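Local structure of quinonprotein alcohol dehydrogenase-like protein (4R5O) at residues D396-I400 against T412-S418; T374-N380 against V419-F425; G110-F114 against Q124-A128. The protein is of unknown function but binds calcium and joins an immunoglobulin-like beta-sandwich domain to a seven-bladed beta-propeller of the YVTN repeat family. All blocks are in the same frame, centred on the assembly; numbering follows the deposited sequence. Where two conformers were deposited one is given.

In the fold
All three contacts sit where the beta-propeller closes on itself. Interaction 3 comes first along the chain, in the blade that opens with strand 103-108; interaction 1 ties the two outer strands of the last blade, 397-403 and 409-416. Past those strands the chain turns back inward, and strand 422-424 joins 103-108, so that the first blade is finished by the C-terminal end of the chain, the closure familiar from propellers. Interaction 2 sets this strand beside 371-379 of the last blade. Centres of interactions 1 and 2 lie 12 Å apart, with Ile400 packing on Pro420 and Ile423; interactions 2 and 3, 14 Å apart, meet through Leu424 and Phe112.

Interaction 1 of 3, residues D396-I400 against T412-S418; sequences DESKI and TVDCGES. With CA (calcium ion), chain M.
Thr412 meets Lys399 through its methyl group, CG2 lying 4.2 Å from Lys399 CD as the two side chains cross obliquely. The Thr412 carbonyl turns away from strand 397-400 and binds a calcium ion, O standing 2.3 Å from the metal, which two water molecules also bind. Val413 comes next and forms a hydrogen-bonded pair with Ile400: Ile400 N gives to Val413 O at 2.9 Å, and Val413 N returns the bond to Ile400 O. On the buried face the two CB atoms of Val413 and Ile400 are 4.0 Å apart, and Tyr106 of strand 103-108 touches both side chains. Asp414 and Lys399 form a non-hydrogen-bonded pair. The CG of Asp414 points anti to the backbone N (chi1 -175°), which carries the carboxylate forward along the strand, and OD1 receives Gly416 N at 3.2 Å from above the carboxylate plane: an Asx turn. This is the outer hairpin of a propeller blade, and here its regular antiparallel register slips by one. Cys415 and Gly416 both face Ser398 in a classic beta bulge; Ser398 O takes Cys415 N at 2.8 Å and Gly416 N only weakly. The thiol of Cys415 lies against CG1 of Ile400. Gly416 O then accepts Ser398 N at 2.8 Å, while the Ser398 hydroxyl is bonded to Thr391 on the adjacent strand 386-392. With phi of 63°, Gly416 also takes the second position of a type II' turn that runs from Cys415 to Ser418. Glu417 crosses Asp396 at about a right angle, touching through its CB and CG, with the like-charged carboxylates kept from contact. At the close of the turn Ser418 OG donates to Cys415 O over 3.0 Å.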
loop_
_atom_site.group_PDB
_atom_site.type_symbol
_atom_site.label_atom_id
_atom_site.label_comp_id
_atom_site.label_asym_id
_atom_site.label_seq_id
_atom_site.Cartn_x
_atom_site.Cartn_y
_atom_site.Cartn_z
ATOM N N ASP A 396 -22.126 7.151 1.290
ATOM C CA ASP A 396 -20.658 7.259 1.160
ATOM C C ASP A 396 -19.981 6.664 2.437
ATOM O O ASP A 396 -19.287 7.349 3.207
ATOM C CB ASP A 396 -20.163 8.712 0.884
ATOM C CG ASP A 396 -18.644 8.875 0.732
ATOM O OD1 ASP A 396 -18.008 8.009 0.078
ATOM O OD2 ASP A 396 -18.098 9.881 1.246
ATOM N N GLU A 397 -20.230 5.374 2.653
ATOM C CA GLU A 397 -19.650 4.625 3.749
ATOM C C GLU A 397 -19.078 3.348 3.136
ATOM O O GLU A 397 -19.772 2.608 2.425
ATOM C CB GLU A 397 -20.640 4.392 4.900
ATOM C CG GLU A 397 -22.047 4.002 4.488
ATOM C CD GLU A 397 -23.110 4.127 5.563
ATOM O OE1 GLU A 397 -22.801 4.634 6.668
ATOM O OE2 GLU A 397 -24.285 3.822 5.254
ATOM N N SER A 398 -17.764 3.169 3.326
ATOM C CA SER A 398 -17.038 2.058 2.758
ATOM C C SER A 398 -16.575 1.083 3.825
ATOM O O SER A 398 -16.303 1.458 4.978
ATOM C CB SER A 398 -15.839 2.565 1.968
ATOM O OG SER A 398 -16.288 3.386 0.906
ATOM N N LYS A 399 -16.471 -0.176 3.415
ATOM C CA LYS A 399 -16.041 -1.262 4.262
ATOM C C LYS A 399 -15.211 -2.268 3.470
ATOM O O LYS A 399 -15.332 -2.346 2.247
ATOM C CB LYS A 399 -17.249 -1.962 4.915
ATOM C CG LYS A 399 -18.231 -2.583 3.927
ATOM C CD LYS A 399 -19.417 -3.192 4.626
ATOM C CE LYS A 399 -20.471 -3.632 3.650
ATOM N NZ LYS A 399 -21.624 -4.225 4.365
ATOM N N ILE A 400 -14.367 -3.031 4.181
ATOM C CA ILE A 400 -13.608 -4.138 3.618
ATOM C C ILE A 400 -14.213 -5.399 4.225
ATOM O O ILE A 400 -14.174 -5.576 5.441
ATOM C CB ILE A 400 -12.064 -4.044 3.799
ATOM C CG1 ILE A 400 -11.500 -2.771 3.158
ATOM C CG2 ILE A 400 -11.396 -5.295 3.236
ATOM C CD1 ILE A 400 -10.051 -2.501 3.509
ATOM N N THR A 412 -15.115 -7.372 8.974
ATOM C CA THR A 412 -15.668 -6.155 8.416
ATOM C C THR A 412 -14.799 -5.035 8.958
ATOM O O THR A 412 -14.692 -4.874 10.179
ATOM C CB THR A 412 -17.168 -6.009 8.716
ATOM O OG1 THR A 412 -17.868 -7.141 8.207
ATOM C CG2 THR A 412 -17.765 -4.741 8.107
ATOM N N VAL A 413 -14.116 -4.325 8.068
ATOM C CA VAL A 413 -13.267 -3.189 8.413
ATOM C C VAL A 413 -14.017 -1.933 7.996
ATOM O O VAL A 413 -14.264 -1.741 6.808
ATOM C CB VAL A 413 -11.865 -3.295 7.763
ATOM C CG1 VAL A 413 -10.929 -2.205 8.283
ATOM C CG2 VAL A 413 -11.259 -4.674 7.979
ATOM N N ASP A 414 -14.445 -1.114 8.956
ATOM C CA ASP A 414 -15.165 0.113 8.633
ATOM C C ASP A 414 -14.146 1.139 8.183
ATOM O O ASP A 414 -13.119 1.311 8.829
ATOM C CB ASP A 414 -16.016 0.606 9.820
ATOM C CG ASP A 414 -16.907 1.819 9.549
ATOM O OD1 ASP A 414 -17.165 2.123 8.351
ATOM O OD2 ASP A 414 -17.383 2.439 10.533
ATOM N N CYS A 415 -14.383 1.748 7.023
ATOM C CA CYS A 415 -13.446 2.706 6.452
ATOM C C CYS A 415 -14.084 4.100 6.377
ATOM O O CYS A 415 -13.383 5.075 6.083
ATOM C CB CYS A 415 -12.977 2.232 5.077
ATOM S SG CYS A 415 -11.986 0.717 5.116
ATOM N N GLY A 416 -15.383 4.176 6.651
ATOM C CA GLY A 416 -16.131 5.422 6.637
ATOM C C GLY A 416 -16.195 6.089 5.284
ATOM O O GLY A 416 -16.460 5.436 4.282
ATOM N N GLU A 417 -15.903 7.385 5.257
ATOM C CA GLU A 417 -15.960 8.261 4.087
ATOM C C GLU A 417 -14.759 8.099 3.145
ATOM O O GLU A 417 -14.804 8.597 2.007
ATOM C CB GLU A 417 -16.025 9.717 4.552
ATOM C CG GLU A 417 -17.348 10.061 5.215
ATOM C CD GLU A 417 -17.457 11.458 5.789
ATOM O OE1 GLU A 417 -16.411 12.041 6.163
ATOM O OE2 GLU A 417 -18.605 11.933 5.947
ATOM N N SER A 418 -13.705 7.411 3.602
ATOM C CA SER A 418 -12.494 7.210 2.825
ATOM C C SER A 418 -12.462 5.778 2.273
ATOM O O SER A 418 -12.343 4.812 3.030
ATOM C CB SER A 418 -11.254 7.520 3.665
ATOM O OG SER A 418 -11.222 6.766 4.864
HETATM CA CA CA M . -14.740 -4.059 12.316
HETATM O O HOH W 1 -12.486 -2.662 12.150
HETATM O O HOH W 2 -16.756 -2.673 11.522
#

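Interaction 2 of 3, residues T374-N380 against V419-F425; sequences TAPLQLN and VPSQILF
Thr374 faces Val419, with OG1 3.4 Å from Val419 CG1; the hydroxyl finds its polar partner elsewhere, in Thr391 OG1. At Ala375 the methyl sits against a backbone oxygen, CB to Pro420 O being 3.4 Å, and in the same manner CD of Pro376 rests beside the carbonyl of Ser421. The two segments run only 16° apart in direction. They lie along the innermost strands, 371-379 and 422-424, of the last and first blades, on the side facing the central channel, as innermost propeller strands do, and it is side chains rather than a shared sheet that join them. Gln378 makes the polar link between them. Its chain bends at chi2 (62°), bringing the amide round so that NE2 donates to Ile423 O at 2.8 Å, approaching from above the carbonyl plane, 40° out of it. The other end of the amide is occupied too: OE1 takes Leu379 N at 3.0 Å, on a lone pair, so bonds at both ends fix the rotation of the group. Nearer the backbone, CG packs on Ile423 CG2 at 3.7 Å and on the Phe425 ring. A leucine here would probably leave the Ile423 carbonyl without this donor from the neighbouring blade and Leu379 N without its side-chain acceptor. The carbonyl of Leu379 lies near CE2 of Phe425. Asn380 reaches the same ring from its backbone, CA being 3.7 Å from Phe425 CZ, while its side chain runs at about a right angle to that of Phe425, ND2 near CE1 and bonded to Tyr387 OH.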
loop_
_atom_site.group_PDB
_atom_site.type_symbol
_atom_site.label_atom_id
_atom_site.label_comp_id
_atom_site.label_asym_id
_atom_site.label_seq_id
_atom_site.Cartn_x
_atom_site.Cartn_y
_atom_site.Cartn_z
ATOM N N THR A 374 -15.937 -1.055 -5.096
ATOM C CA THR A 374 -15.253 0.161 -5.540
ATOM C C THR A 374 -13.711 0.094 -5.487
ATOM O O THR A 374 -13.055 1.135 -5.548
ATOM C CB THR A 374 -15.714 1.318 -4.645
ATOM O OG1 THR A 374 -15.480 0.968 -3.270
ATOM C CG2 THR A 374 -17.208 1.663 -4.859
ATOM N N ALA A 375 -13.133 -1.108 -5.444
ATOM C CA ALA A 375 -11.686 -1.295 -5.442
ATOM C C ALA A 375 -11.349 -2.648 -5.995
ATOM O O ALA A 375 -12.249 -3.497 -6.018
ATOM C CB ALA A 375 -11.123 -1.142 -4.045
ATOM N N PRO A 376 -10.091 -2.909 -6.465
ATOM C CA PRO A 376 -9.775 -4.259 -6.962
ATOM C C PRO A 376 -9.900 -5.324 -5.876
ATOM O O PRO A 376 -9.684 -5.031 -4.700
ATOM C CB PRO A 376 -8.325 -4.135 -7.424
ATOM C CG PRO A 376 -7.791 -3.004 -6.729
ATOM C CD PRO A 376 -8.906 -2.034 -6.545
ATOM N N LEU A 377 -10.269 -6.552 -6.270
ATOM C CA LEU A 377 -10.325 -7.674 -5.336
ATOM C C LEU A 377 -8.938 -8.059 -4.881
ATOM O O LEU A 377 -7.977 -7.919 -5.648
ATOM C CB LEU A 377 -10.999 -8.892 -5.980
ATOM C CG LEU A 377 -12.461 -8.800 -6.425
ATOM C CD1 LEU A 377 -12.847 -10.028 -7.235
ATOM C CD2 LEU A 377 -13.393 -8.606 -5.229
ATOM N N GLN A 378 -8.824 -8.558 -3.657
ATOM C CA GLN A 378 -7.557 -9.077 -3.131
ATOM C C GLN A 378 -7.824 -10.452 -2.520
ATOM O O GLN A 378 -8.922 -10.745 -2.046
ATOM C CB GLN A 378 -6.883 -8.118 -2.133
ATOM C CG GLN A 378 -5.521 -8.555 -1.591
ATOM C CD GLN A 378 -4.455 -8.690 -2.648
ATOM O OE1 GLN A 378 -4.472 -9.614 -3.444
ATOM N NE2 GLN A 378 -3.404 -7.885 -2.558
ATOM N N LEU A 379 -6.826 -11.308 -2.593
ATOM C CA LEU A 379 -6.928 -12.639 -2.044
ATOM C C LEU A 379 -5.741 -12.928 -1.196
ATOM O O LEU A 379 -4.612 -12.578 -1.557
ATOM C CB LEU A 379 -7.050 -13.688 -3.160
ATOM C CG LEU A 379 -7.502 -15.097 -2.752
ATOM C CD1 LEU A 379 -8.999 -15.134 -2.512
ATOM C CD2 LEU A 379 -7.220 -16.077 -3.862
ATOM N N ASN A 380 -6.002 -13.569 -0.056
ATOM C CA ASN A 380 -4.986 -14.087 0.832
ATOM C C ASN A 380 -4.621 -15.476 0.315
ATOM O O ASN A 380 -5.464 -16.371 0.377
ATOM C CB ASN A 380 -5.481 -14.082 2.264
ATOM C CG ASN A 380 -4.447 -14.505 3.264
ATOM O OD1 ASN A 380 -3.714 -15.470 3.081
ATOM N ND2 ASN A 380 -4.409 -13.818 4.384
ATOM N N VAL A 419 -12.591 5.665 0.932
ATOM C CA VAL A 419 -12.585 4.401 0.181
ATOM C C VAL A 419 -11.162 3.811 0.119
ATOM O O VAL A 419 -10.261 4.481 -0.406
ATOM C CB VAL A 419 -13.146 4.567 -1.260
ATOM C CG1 VAL A 419 -13.225 3.225 -1.973
ATOM C CG2 VAL A 419 -14.517 5.241 -1.249
ATOM N N PRO A 420 -10.944 2.557 0.582
ATOM C CA PRO A 420 -9.612 1.959 0.422
ATOM C C PRO A 420 -9.372 1.660 -1.059
ATOM O O PRO A 420 -10.296 1.231 -1.763
ATOM C CB PRO A 420 -9.639 0.702 1.302
ATOM C CG PRO A 420 -11.048 0.524 1.705
ATOM C CD PRO A 420 -11.905 1.614 1.193
ATOM N N SER A 421 -8.166 1.968 -1.551
ATOM C CA SER A 421 -7.846 1.809 -2.975
ATOM C C SER A 421 -7.138 0.488 -3.283
ATOM O O SER A 421 -7.192 0.016 -4.432
ATOM C CB SER A 421 -6.964 2.960 -3.445
ATOM O OG SER A 421 -5.789 3.086 -2.661
ATOM N N GLN A 422 -6.473 -0.092 -2.268
ATOM C CA GLN A 422 -5.684 -1.303 -2.405
ATOM C C GLN A 422 -5.423 -1.967 -1.055
ATOM O O GLN A 422 -5.392 -1.276 -0.055
ATOM C CB GLN A 422 -4.365 -0.891 -3.049
ATOM C CG GLN A 422 -3.445 -2.008 -3.383
ATOM C CD GLN A 422 -2.369 -1.476 -4.216
ATOM O OE1 GLN A 422 -2.255 -0.272 -4.394
ATOM N NE2 GLN A 422 -1.582 -2.370 -4.765
ATOM N N ILE A 423 -5.219 -3.297 -1.048
ATOM C CA ILE A 423 -4.910 -4.177 0.080
ATOM C C ILE A 423 -3.588 -4.845 -0.231
ATOM O O ILE A 423 -3.392 -5.339 -1.338
ATOM C CB ILE A 423 -6.070 -5.196 0.346
ATOM C CG1 ILE A 423 -7.332 -4.437 0.806
ATOM C CG2 ILE A 423 -5.652 -6.293 1.376
ATOM C CD1 ILE A 423 -8.456 -5.222 1.032
ATOM N N LEU A 424 -2.674 -4.842 0.737
ATOM C CA LEU A 424 -1.311 -5.375 0.598
ATOM C C LEU A 424 -0.945 -6.279 1.745
ATOM O O LEU A 424 -1.447 -6.068 2.844
ATOM C CB LEU A 424 -0.311 -4.192 0.552
ATOM C CG LEU A 424 -0.450 -3.216 -0.610
ATOM C CD1 LEU A 424 0.075 -1.858 -0.246
ATOM C CD2 LEU A 424 0.157 -3.769 -1.909
ATOM N N PHE A 425 -0.025 -7.244 1.505
ATOM C CA PHE A 425 0.525 -8.123 2.547
ATOM C C PHE A 425 1.995 -7.729 2.785
ATOM O O PHE A 425 2.582 -7.090 1.909
ATOM C CB PHE A 425 0.369 -9.608 2.184
ATOM C CG PHE A 425 -1.076 -9.988 1.928
ATOM C CD1 PHE A 425 -1.967 -10.167 2.984
ATOM C CD2 PHE A 425 -1.549 -10.163 0.627
ATOM C CE1 PHE A 425 -3.303 -10.496 2.739
ATOM C CE2 PHE A 425 -2.884 -10.497 0.391
ATOM C CZ PHE A 425 -3.751 -10.652 1.450
#

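Interaction 3 of 3, residues G110-F114 against Q124-A128; sequences GTFNF and QDCYA
Asp125 is the N-cap of the short helix 126-129, and Thr111, near the start of segment 110-114 in the first propeller blade, binds the capping carboxylate. With OG1 anti to the backbone N (chi1 -180°), the Thr111 hydroxyl is turned to the helix start and gives its hydrogen to Asp125 OD1 at 2.6 Å, from above the carboxylate plane, 36° out of it. The same OD1 accepts Ala128 N in a weak capping bond, so Thr111 and the helix share one oxygen. A second side-chain bond comes from Asn113, whose OD1 takes Asp125 N at 2.9 Å. That amide is held from its other end as well, since ND2 donates to the carbonyls of Tyr106 and Ala108, and it thereby links the chain just before the helix to the adjoining strand 103-108. Between these two side chains the backbone of Phe112 meets the first turn directly: its O receives Cys126 N at 2.8 Å and, weakly, Tyr127 N. Apolar contacts complete the interface. CD2 of Phe112 touches CD1 of Tyr127 at 3.8 Å, the side chains crossing at a slant; the Phe112 ring also meets Phe153, and Leu136 packs on both aromatics. Farther along the strand, the sulfur of Cys126 rests against Phe114, SG to CB 3.9 Å.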
loop_
_atom_site.group_PDB
_atom_site.type_symbol
_atom_site.label_atom_id
_atom_site.label_comp_id
_atom_site.label_asym_id
_atom_site.label_seq_id
_atom_site.Cartn_x
_atom_site.Cartn_y
_atom_site.Cartn_z
ATOM N N GLY A 110 -5.139 8.287 2.163
ATOM C CA GLY A 110 -3.801 8.590 1.682
ATOM C C GLY A 110 -2.637 8.117 2.507
ATOM O O GLY A 110 -1.610 8.786 2.537
ATOM N N THR A 111 -2.760 6.949 3.142
ATOM C CA THR A 111 -1.677 6.377 3.965
ATOM C C THR A 111 -1.839 4.858 4.112
ATOM O O THR A 111 -2.865 4.300 3.728
ATOM C CB THR A 111 -1.626 7.052 5.378
ATOM O OG1 THR A 111 -0.560 6.475 6.140
ATOM C CG2 THR A 111 -2.937 6.946 6.156
ATOM N N PHE A 112 -0.826 4.210 4.714
ATOM C CA PHE A 112 -0.867 2.776 5.005
ATOM C C PHE A 112 -1.488 2.533 6.368
ATOM O O PHE A 112 -0.979 3.030 7.369
ATOM C CB PHE A 112 0.513 2.118 4.944
ATOM C CG PHE A 112 1.171 2.077 3.586
ATOM C CD1 PHE A 112 0.954 1.015 2.723
ATOM C CD2 PHE A 112 2.080 3.056 3.207
ATOM C CE1 PHE A 112 1.617 0.952 1.484
ATOM C CE2 PHE A 112 2.720 3.000 1.964
ATOM C CZ PHE A 112 2.484 1.951 1.111
ATOM N N ASN A 113 -2.588 1.765 6.393
ATOM C CA ASN A 113 -3.335 1.351 7.587
ATOM C C ASN A 113 -3.244 -0.172 7.745
ATOM O O ASN A 113 -3.203 -0.874 6.726
ATOM C CB ASN A 113 -4.782 1.802 7.480
ATOM C CG ASN A 113 -4.960 3.223 7.026
ATOM O OD1 ASN A 113 -4.891 4.165 7.806
ATOM N ND2 ASN A 113 -5.205 3.408 5.739
ATOM N N PHE A 114 -3.181 -0.698 8.980
ATOM C CA PHE A 114 -3.064 -2.147 9.131
ATOM C C PHE A 114 -4.242 -2.739 9.887
ATOM O O PHE A 114 -4.601 -2.235 10.947
ATOM C CB PHE A 114 -1.764 -2.545 9.844
ATOM C CG PHE A 114 -1.562 -4.043 9.978
ATOM C CD1 PHE A 114 -1.123 -4.803 8.897
ATOM C CD2 PHE A 114 -1.740 -4.679 11.204
ATOM C CE1 PHE A 114 -0.882 -6.174 9.040
ATOM C CE2 PHE A 114 -1.538 -6.061 11.335
ATOM C CZ PHE A 114 -1.128 -6.802 10.249
ATOM N N GLN A 124 -4.823 2.843 12.229
ATOM C CA GLN A 124 -4.840 3.862 11.194
ATOM C C GLN A 124 -3.526 4.611 11.125
ATOM O O GLN A 124 -2.969 4.976 12.156
ATOM C CB GLN A 124 -5.985 4.859 11.420
ATOM C CG GLN A 124 -7.377 4.258 11.204
ATOM C CD GLN A 124 -8.470 5.289 11.323
ATOM O OE1 GLN A 124 -8.264 6.434 11.753
ATOM N NE2 GLN A 124 -9.674 4.907 10.937
ATOM N N ASP A 125 -3.042 4.837 9.891
ATOM C CA ASP A 125 -1.861 5.618 9.532
ATOM C C ASP A 125 -0.609 5.082 10.255
ATOM O O ASP A 125 0.076 5.795 10.972
ATOM C CB ASP A 125 -2.099 7.111 9.858
ATOM C CG ASP A 125 -1.099 8.088 9.284
ATOM O OD1 ASP A 125 -0.310 7.681 8.400
ATOM O OD2 ASP A 125 -1.141 9.280 9.675
ATOM N N CYS A 126 -0.292 3.832 9.987
ATOM C CA CYS A 126 0.888 3.154 10.486
ATOM C C CYS A 126 2.136 3.717 9.803
ATOM O O CYS A 126 3.258 3.537 10.284
ATOM C CB CYS A 126 0.753 1.652 10.251
ATOM S SG CYS A 126 -0.563 0.866 11.223
ATOM N N TYR A 127 1.952 4.370 8.652
ATOM C CA TYR A 127 3.080 4.915 7.910
ATOM C C TYR A 127 3.687 6.083 8.694
ATOM O O TYR A 127 4.898 6.124 8.857
ATOM C CB TYR A 127 2.664 5.334 6.499
ATOM C CG TYR A 127 3.824 5.888 5.711
ATOM C CD1 TYR A 127 4.750 5.039 5.096
ATOM C CD2 TYR A 127 4.037 7.262 5.623
ATOM C CE1 TYR A 127 5.851 5.555 4.407
ATOM C CE2 TYR A 127 5.132 7.782 4.947
ATOM C CZ TYR A 127 6.022 6.931 4.324
ATOM O OH TYR A 127 7.067 7.501 3.661
ATOM N N ALA A 128 2.852 6.992 9.216
ATOM C CA ALA A 128 3.319 8.139 9.979
ATOM C C ALA A 128 4.034 7.704 11.285
ATOM O O ALA A 128 5.215 8.028 11.439
ATOM C CB ALA A 128 2.150 9.063 10.302
#